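PDB 4NZS: beta-ketothiolase BktB from Ralstonia eutropha, which catalyses the condensation of two acetyl-CoA molecules to acetoacetyl-CoA, and of acetyl-CoA with propionyl-CoA to beta-ketovaleryl-CoA, for polyhydroxyalkanoate production. Local coordinates for residues E42-A47 and G80-N85; N61-E66 and D148-A153. One frame throughout, in Å; residues are numbered along the deposited sequence.

Interaction 1: residues E42-A47 and G80-N85; sequences EALARA and GGVTIN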
ATOM      1  N   GLU A  42      34.877   8.191   6.388  1.00 46.68           N
ATOM      2  CA  GLU A  42      35.671   8.363   7.592  1.00 49.37           C
ATOM      3  C   GLU A  42      36.830   7.376   7.777  1.00 49.96           C
ATOM      4  O   GLU A  42      37.910   7.729   8.274  1.00 54.63           O
ATOM      5  CB  GLU A  42      34.800   8.319   8.829  1.00 53.06           C
ATOM      6  CG  GLU A  42      35.339   9.217   9.910  1.00 60.49           C
ATOM      7  CD  GLU A  42      35.431  10.641   9.402  1.00 65.94           C
ATOM      8  OE1 GLU A  42      36.436  10.945   8.721  1.00 69.08           O
ATOM      9  OE2 GLU A  42      34.484  11.427   9.645  1.00 59.28           O
ATOM     10  N   ALA A  43      36.622   6.134   7.396  1.00 43.80           N
ATOM     11  CA  ALA A  43      37.626   5.143   7.639  1.00 41.90           C
ATOM     12  C   ALA A  43      38.795   5.361   6.702  1.00 42.12           C
ATOM     13  O   ALA A  43      39.892   4.939   6.976  1.00 44.03           O
ATOM     14  CB  ALA A  43      37.034   3.746   7.465  1.00 46.97           C
ATOM     15  N   LEU A  44      38.558   5.995   5.567  1.00 48.33           N
ATOM     16  CA  LEU A  44      39.666   6.383   4.690  1.00 52.49           C
ATOM     17  C   LEU A  44      40.574   7.432   5.341  1.00 52.66           C
ATOM     18  O   LEU A  44      41.791   7.286   5.404  1.00 45.71           O
ATOM     19  CB  LEU A  44      39.118   6.922   3.364  1.00 51.24           C
ATOM     20  CG  LEU A  44      38.843   5.879   2.265  1.00 51.31           C
ATOM     21  CD1 LEU A  44      39.249   4.441   2.609  1.00 44.22           C
ATOM     22  CD2 LEU A  44      37.384   5.955   1.832  1.00 51.32           C
ATOM     23  N   ALA A  45      39.937   8.487   5.826  1.00 59.71           N
ATOM     24  CA  ALA A  45      40.599   9.571   6.513  1.00 58.78           C
ATOM     25  C   ALA A  45      41.551   9.088   7.589  1.00 54.07           C
ATOM     26  O   ALA A  45      42.661   9.579   7.693  1.00 59.52           O
ATOM     27  CB  ALA A  45      39.550  10.489   7.117  1.00 60.79           C
ATOM     28  N   ARG A  46      41.087   8.193   8.446  1.00 56.86           N
ATOM     29  CA  ARG A  46      41.931   7.614   9.484  1.00 55.11           C
ATOM     30  C   ARG A  46      43.026   6.760   8.903  1.00 57.30           C
ATOM     31  O   ARG A  46      44.146   6.754   9.372  1.00 64.68           O
ATOM     32  CB  ARG A  46      41.111   6.811  10.475  1.00 57.74           C
ATOM     33  CG  ARG A  46      39.840   7.507  10.892  1.00 61.75           C
ATOM     34  CD  ARG A  46      39.821   7.847  12.367  1.00 68.24           C
ATOM     35  NE  ARG A  46      38.522   8.387  12.734  1.00 75.52           N
ATOM     36  CZ  ARG A  46      38.323   9.312  13.659  1.00 80.26           C
ATOM     37  NH1 ARG A  46      39.343   9.807  14.339  1.00 79.17           N
ATOM     38  NH2 ARG A  46      37.096   9.737  13.906  1.00 76.47           N
ATOM     39  N   ALA A  47      42.682   6.020   7.874  1.00 54.15           N
ATOM     40  CA  ALA A  47      43.642   5.194   7.195  1.00 55.21           C
ATOM     41  C   ALA A  47      44.585   6.072   6.401  1.00 53.83           C
ATOM     42  O   ALA A  47      45.566   5.601   5.859  1.00 46.37           O
ATOM     43  CB  ALA A  47      42.943   4.206   6.291  1.00 58.50           C
ATOM     44  N   GLY A  80      31.138   7.504  -0.685  1.00 50.08           N
ATOM     45  CA  GLY A  80      32.120   7.845   0.329  1.00 47.09           C
ATOM     46  C   GLY A  80      33.513   7.991  -0.245  1.00 50.43           C
ATOM     47  O   GLY A  80      34.491   7.807   0.479  1.00 58.20           O
ATOM     48  N   GLY A  81      33.594   8.284  -1.544  1.00 47.50           N
ATOM     49  CA  GLY A  81      34.839   8.653  -2.203  1.00 50.67           C
ATOM     50  C   GLY A  81      35.615   7.613  -3.013  1.00 51.35           C
ATOM     51  O   GLY A  81      36.564   7.976  -3.721  1.00 52.52           O
ATOM     52  N   VAL A  82      35.246   6.333  -2.907  1.00 51.34           N
ATOM     53  CA  VAL A  82      35.970   5.245  -3.574  1.00 41.46           C
ATOM     54  C   VAL A  82      35.791   5.276  -5.070  1.00 44.67           C
ATOM     55  O   VAL A  82      34.748   5.654  -5.571  1.00 46.95           O
ATOM     56  CB  VAL A  82      35.448   3.898  -3.114  1.00 41.62           C
ATOM     57  CG1 VAL A  82      36.068   2.758  -3.930  1.00 39.23           C
ATOM     58  CG2 VAL A  82      35.690   3.721  -1.617  1.00 41.22           C
ATOM     59  N   THR A  83      36.797   4.859  -5.816  1.00 50.73           N
ATOM     60  CA  THR A  83      36.635   4.888  -7.247  1.00 53.57           C
ATOM     61  C   THR A  83      35.566   3.958  -7.725  1.00 53.41           C
ATOM     62  O   THR A  83      35.378   2.827  -7.265  1.00 59.94           O
ATOM     63  CB  THR A  83      37.885   4.551  -8.042  1.00 55.21           C
ATOM     64  OG1 THR A  83      38.589   3.491  -7.373  1.00 59.12           O
ATOM     65  CG2 THR A  83      38.723   5.794  -8.199  1.00 57.35           C
ATOM     66  N   ILE A  84      34.871   4.537  -8.676  1.00 51.05           N
ATOM     67  CA  ILE A  84      33.963   3.934  -9.569  1.00 42.53           C
ATOM     68  C   ILE A  84      34.683   2.781 -10.268  1.00 39.04           C
ATOM     69  O   ILE A  84      34.043   1.864 -10.799  1.00 36.17           O
ATOM     70  CB  ILE A  84      33.542   5.095 -10.531  1.00 49.50           C
ATOM     71  CG1 ILE A  84      32.035   5.137 -10.785  1.00 47.94           C
ATOM     72  CG2 ILE A  84      34.367   5.109 -11.825  1.00 51.90           C
ATOM     73  CD1 ILE A  84      31.477   6.548 -10.759  1.00 45.60           C
ATOM     74  N   ASN A  85      36.014   2.842 -10.312  1.00 43.51           N
ATOM     75  CA  ASN A  85      36.833   1.749 -10.870  1.00 46.61           C
ATOM     76  C   ASN A  85      36.914   0.524  -9.942  1.00 45.42           C
ATOM     77  O   ASN A  85      37.525  -0.479 -10.297  1.00 42.86           O
ATOM     78  CB  ASN A  85      38.264   2.221 -11.221  1.00 48.52           C
ATOM     79  CG  ASN A  85      38.314   3.447 -12.182  1.00 50.90           C
ATOM     80  OD1 ASN A  85      37.328   3.850 -12.807  1.00 48.99           O
ATOM     81  ND2 ASN A  85      39.495   4.041 -12.282  1.00 50.66           N
TER
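Leu44, on a helical turn, faces the irregular backbone at Gly80-Val82 across a wide gap, the closest CA atoms being those of Leu44 and Gly81 at 8.7 Å. Leu44 supplies most of the reach. Leu44 CD2 lies 3.7 Å from Gly80 O, a van der Waals approach of a methyl to a carbonyl oxygen, and 4.4 Å from Val82 CG2. The second torsion of Leu44 is close to eclipsed (chi2 -4°), which folds CD1 back over CA and extends CD2 to the loop; this geometry is unusual for leucine, so the exact methyl position deserves caution. Gly81 has a positive phi of 100°, a left-handed conformation readily adopted by glycine, and the chain turns there, consistent with Gly80 O and Val82 CG2 both approaching the same methyl. With 74 Å² buried and no hydrogen bond across, this is a light van der Waals contact away from the presumed active-site residues. It joins the C-terminal part of helix 32-47 to the loop between helix 72-79 and strand 88-92. Leu44 also touches Val264 of strand 257-267 and Val49, while Val82 packs on Val54; farther along the loop, Ile84 meets Pro292 of the second subunit.

Interaction 2: residues N61-E66 and D148-A153; sequences NVIQTE and DMMLGA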
ATOM      1  N   ASN A  61      24.386  -6.399   4.796  1.00 35.59           N
ATOM      2  CA  ASN A  61      23.102  -5.803   5.043  1.00 33.35           C
ATOM      3  C   ASN A  61      22.098  -6.897   4.915  1.00 31.31           C
ATOM      4  O   ASN A  61      22.328  -7.833   4.122  1.00 31.53           O
ATOM      5  CB  ASN A  61      22.826  -4.761   3.973  1.00 30.69           C
ATOM      6  CG  ASN A  61      21.405  -4.305   3.989  1.00 27.02           C
ATOM      7  OD1 ASN A  61      21.006  -3.550   4.870  1.00 28.98           O
ATOM      8  ND2 ASN A  61      20.619  -4.818   3.095  1.00 24.30           N
ATOM      9  N   VAL A  62      20.966  -6.779   5.600  1.00 27.89           N
ATOM     10  CA  VAL A  62      19.941  -7.816   5.372  1.00 28.67           C
ATOM     11  C   VAL A  62      18.629  -7.396   4.762  1.00 27.38           C
ATOM     12  O   VAL A  62      18.056  -8.073   3.885  1.00 29.06           O
ATOM     13  CB  VAL A  62      19.614  -8.576   6.658  1.00 28.84           C
ATOM     14  CG1 VAL A  62      18.766  -9.783   6.307  1.00 30.93           C
ATOM     15  CG2 VAL A  62      20.893  -9.024   7.331  1.00 29.98           C
ATOM     16  N   ILE A  63      18.122  -6.312   5.296  1.00 30.13           N
ATOM     17  CA  ILE A  63      16.828  -5.847   4.991  1.00 28.68           C
ATOM     18  C   ILE A  63      16.981  -4.676   4.022  1.00 29.73           C
ATOM     19  O   ILE A  63      17.629  -3.693   4.335  1.00 32.05           O
ATOM     20  CB  ILE A  63      16.172  -5.287   6.253  1.00 30.02           C
ATOM     21  CG1 ILE A  63      15.976  -6.357   7.331  1.00 32.90           C
ATOM     22  CG2 ILE A  63      14.821  -4.711   5.888  1.00 31.46           C
ATOM     23  CD1 ILE A  63      15.500  -5.778   8.681  1.00 32.95           C
ATOM     24  N   GLN A  64      16.321  -4.777   2.877  1.00 32.36           N
ATOM     25  CA  GLN A  64      16.262  -3.728   1.901  1.00 31.11           C
ATOM     26  C   GLN A  64      15.171  -2.720   2.308  1.00 31.62           C
ATOM     27  O   GLN A  64      14.007  -3.045   2.520  1.00 31.68           O
ATOM     28  CB  GLN A  64      16.016  -4.339   0.554  1.00 31.79           C
ATOM     29  CG  GLN A  64      17.034  -5.403   0.306  1.00 31.30           C
ATOM     30  CD  GLN A  64      17.016  -5.957  -1.091  1.00 33.84           C
ATOM     31  OE1 GLN A  64      17.927  -6.704  -1.464  1.00 31.04           O
ATOM     32  NE2 GLN A  64      15.988  -5.623  -1.869  1.00 32.08           N
ATOM     33  N   THR A  65      15.653  -1.512   2.541  1.00 30.19           N
ATOM     34  CA  THR A  65      14.898  -0.348   2.789  1.00 28.47           C
ATOM     35  C   THR A  65      14.386   0.245   1.506  1.00 28.02           C
ATOM     36  O   THR A  65      13.358   0.893   1.506  1.00 31.90           O
ATOM     37  CB  THR A  65      15.798   0.692   3.441  1.00 28.98           C
ATOM     38  OG1 THR A  65      16.204   0.180   4.713  1.00 34.04           O
ATOM     39  CG2 THR A  65      15.059   1.949   3.693  1.00 31.22           C
ATOM     40  N   GLU A  66      15.074   0.011   0.399  1.00 29.05           N
ATOM     41  CA  GLU A  66      14.743   0.710  -0.807  1.00 28.51           C
ATOM     42  C   GLU A  66      15.606   0.170  -1.874  1.00 28.93           C
ATOM     43  O   GLU A  66      16.416  -0.667  -1.593  1.00 30.11           O
ATOM     44  CB  GLU A  66      14.964   2.206  -0.614  1.00 28.86           C
ATOM     45  CG  GLU A  66      16.352   2.570  -0.127  1.00 29.48           C
ATOM     46  CD  GLU A  66      16.746   3.996  -0.508  1.00 27.32           C
ATOM     47  OE1 GLU A  66      16.218   4.550  -1.480  1.00 34.92           O
ATOM     48  OE2 GLU A  66      17.555   4.582   0.173  1.00 26.66           O
ATOM     49  N   ASP A 148       5.423  -7.151   7.478  1.00 31.29           N
ATOM     50  CA  ASP A 148       6.560  -6.540   8.183  1.00 29.97           C
ATOM     51  C   ASP A 148       7.867  -7.278   7.913  1.00 32.27           C
ATOM     52  O   ASP A 148       8.070  -8.373   8.343  1.00 38.33           O
ATOM     53  CB  ASP A 148       6.278  -6.475   9.666  1.00 26.21           C
ATOM     54  CG  ASP A 148       7.321  -5.747  10.434  1.00 27.06           C
ATOM     55  OD1 ASP A 148       8.398  -5.451   9.860  1.00 28.51           O
ATOM     56  OD2 ASP A 148       7.063  -5.394  11.628  1.00 26.45           O
ATOM     57  N   MET A 149       8.791  -6.629   7.231  1.00 36.00           N
ATOM     58  CA  MET A 149       9.957  -7.315   6.674  1.00 34.11           C
ATOM     59  C   MET A 149      11.017  -7.515   7.722  1.00 32.27           C
ATOM     60  O   MET A 149      11.861  -8.429   7.659  1.00 27.02           O
ATOM     61  CB  MET A 149      10.501  -6.476   5.499  1.00 37.19           C
ATOM     62  CG  MET A 149      11.275  -7.287   4.483  1.00 38.97           C
ATOM     63  SD  MET A 149      10.272  -8.633   3.823  1.00 42.75           S
ATOM     64  CE  MET A 149      11.348  -9.560   2.759  1.00 35.15           C
ATOM     65  N   MET A 150      10.982  -6.624   8.695  1.00 32.04           N
ATOM     66  CA  MET A 150      11.854  -6.693   9.799  1.00 34.61           C
ATOM     67  C   MET A 150      11.550  -7.954  10.606  1.00 34.37           C
ATOM     68  O   MET A 150      12.433  -8.779  10.825  1.00 36.16           O
ATOM     69  CB  MET A 150      11.640  -5.471  10.656  1.00 39.02           C
ATOM     70  CG  MET A 150      12.656  -5.357  11.772  1.00 41.30           C
ATOM     71  SD  MET A 150      12.202  -4.114  12.988  1.00 49.54           S
ATOM     72  CE  MET A 150      10.624  -4.699  13.601  1.00 44.33           C
ATOM     73  N   LEU A 151      10.309  -8.133  11.025  1.00 32.59           N
ATOM     74  CA  LEU A 151       9.942  -9.436  11.632  1.00 30.38           C
ATOM     75  C   LEU A 151      10.286 -10.582  10.680  1.00 30.67           C
ATOM     76  O   LEU A 151      10.658 -11.669  11.090  1.00 28.20           O
ATOM     77  CB  LEU A 151       8.471  -9.492  11.880  1.00 30.28           C
ATOM     78  CG  LEU A 151       7.964  -8.455  12.825  1.00 30.44           C
ATOM     79  CD1 LEU A 151       6.701  -9.019  13.421  1.00 32.62           C
ATOM     80  CD2 LEU A 151       8.974  -8.180  13.936  1.00 31.86           C
ATOM     81  N   GLY A 152      10.172 -10.326   9.393  1.00 29.78           N
ATOM     82  CA  GLY A 152      10.518 -11.331   8.415  1.00 30.93           C
ATOM     83  C   GLY A 152      11.859 -11.874   8.721  1.00 31.80           C
ATOM     84  O   GLY A 152      12.050 -13.081   8.912  1.00 36.42           O
ATOM     85  N   ALA A 153      12.767 -10.932   8.828  1.00 35.75           N
ATOM     86  CA  ALA A 153      14.177 -11.147   9.085  1.00 36.20           C
ATOM     87  C   ALA A 153      14.439 -11.785  10.414  1.00 40.84           C
ATOM     88  O   ALA A 153      15.461 -12.398  10.566  1.00 52.46           O
ATOM     89  CB  ALA A 153      14.915  -9.811   9.041  1.00 37.69           C
TER
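Ile63 projects from an irregular loop onto one face of the short helix 149-153, meeting Met150 and Ala153. Its CB sets the direction: with chi1 at -63°, CG1 stands beside the backbone N and anti to the carbonyl carbon, on the side of the helix. Ile63 CG1 makes the first contact, 4.0 Å from Ala153 CB. An extended second torsion (chi2 172°) then carries Ile63 CD1 onward, where it reaches the backbone of the preceding turn at Met150 CA, 3.9 Å away. Ile63 CD1 is also 4.1 Å from Ala153 CB. A separation of 4.2 Å between Ile63 CD1 and Met150 CG completes the set, so the tip sits between residues one helical turn apart. Every touching residue is buried and no hydrogen bond crosses, which makes the contact one of apolar fit over 163 Å².

The helix begins at Asp148, an N-cap whose OD1 accepts a weak bond from Met150 N at 3.1 Å and another weak one from Leu151 N. Glu123 accepts from the backbone N atoms of both Val62 and Ile63, holding the loop that presents the isoleucine. The Ala153 side chain is about 8 Å from that of Cys95, the probable acyl-accepting nucleophile. The contact thus joins the loop between strand 57-60 and helix 67-70 to the helix directly after strand 144-148; Met70 of the second subunit packs on Ile63 and Ala153, and Asp148 forms a salt bridge with Arg136 of that subunit.

From the N terminus the chain passes 42-47, 61-66, 80-85 and 148-153, so the two contacts cross rather than nest. Interaction 1 closes a loop of 32 intervening residues that holds strand 57-60 and helices 67-70 and 72-79. Interaction 2 starts inside that loop and closes a longer one of 81 residues, running past strands 88-92 and 116-124 and the hairpin of strands 130-132 and 144-148. The nearest atoms of interactions 1 and 2 are about 14 Å apart, so they do not touch. Both belong to the thiolase N-terminal domain: one packs a helix against a loop about 21 Å from the centre of the chain, the other joins loop and helix nearer Cys95. Each borders the second subunit.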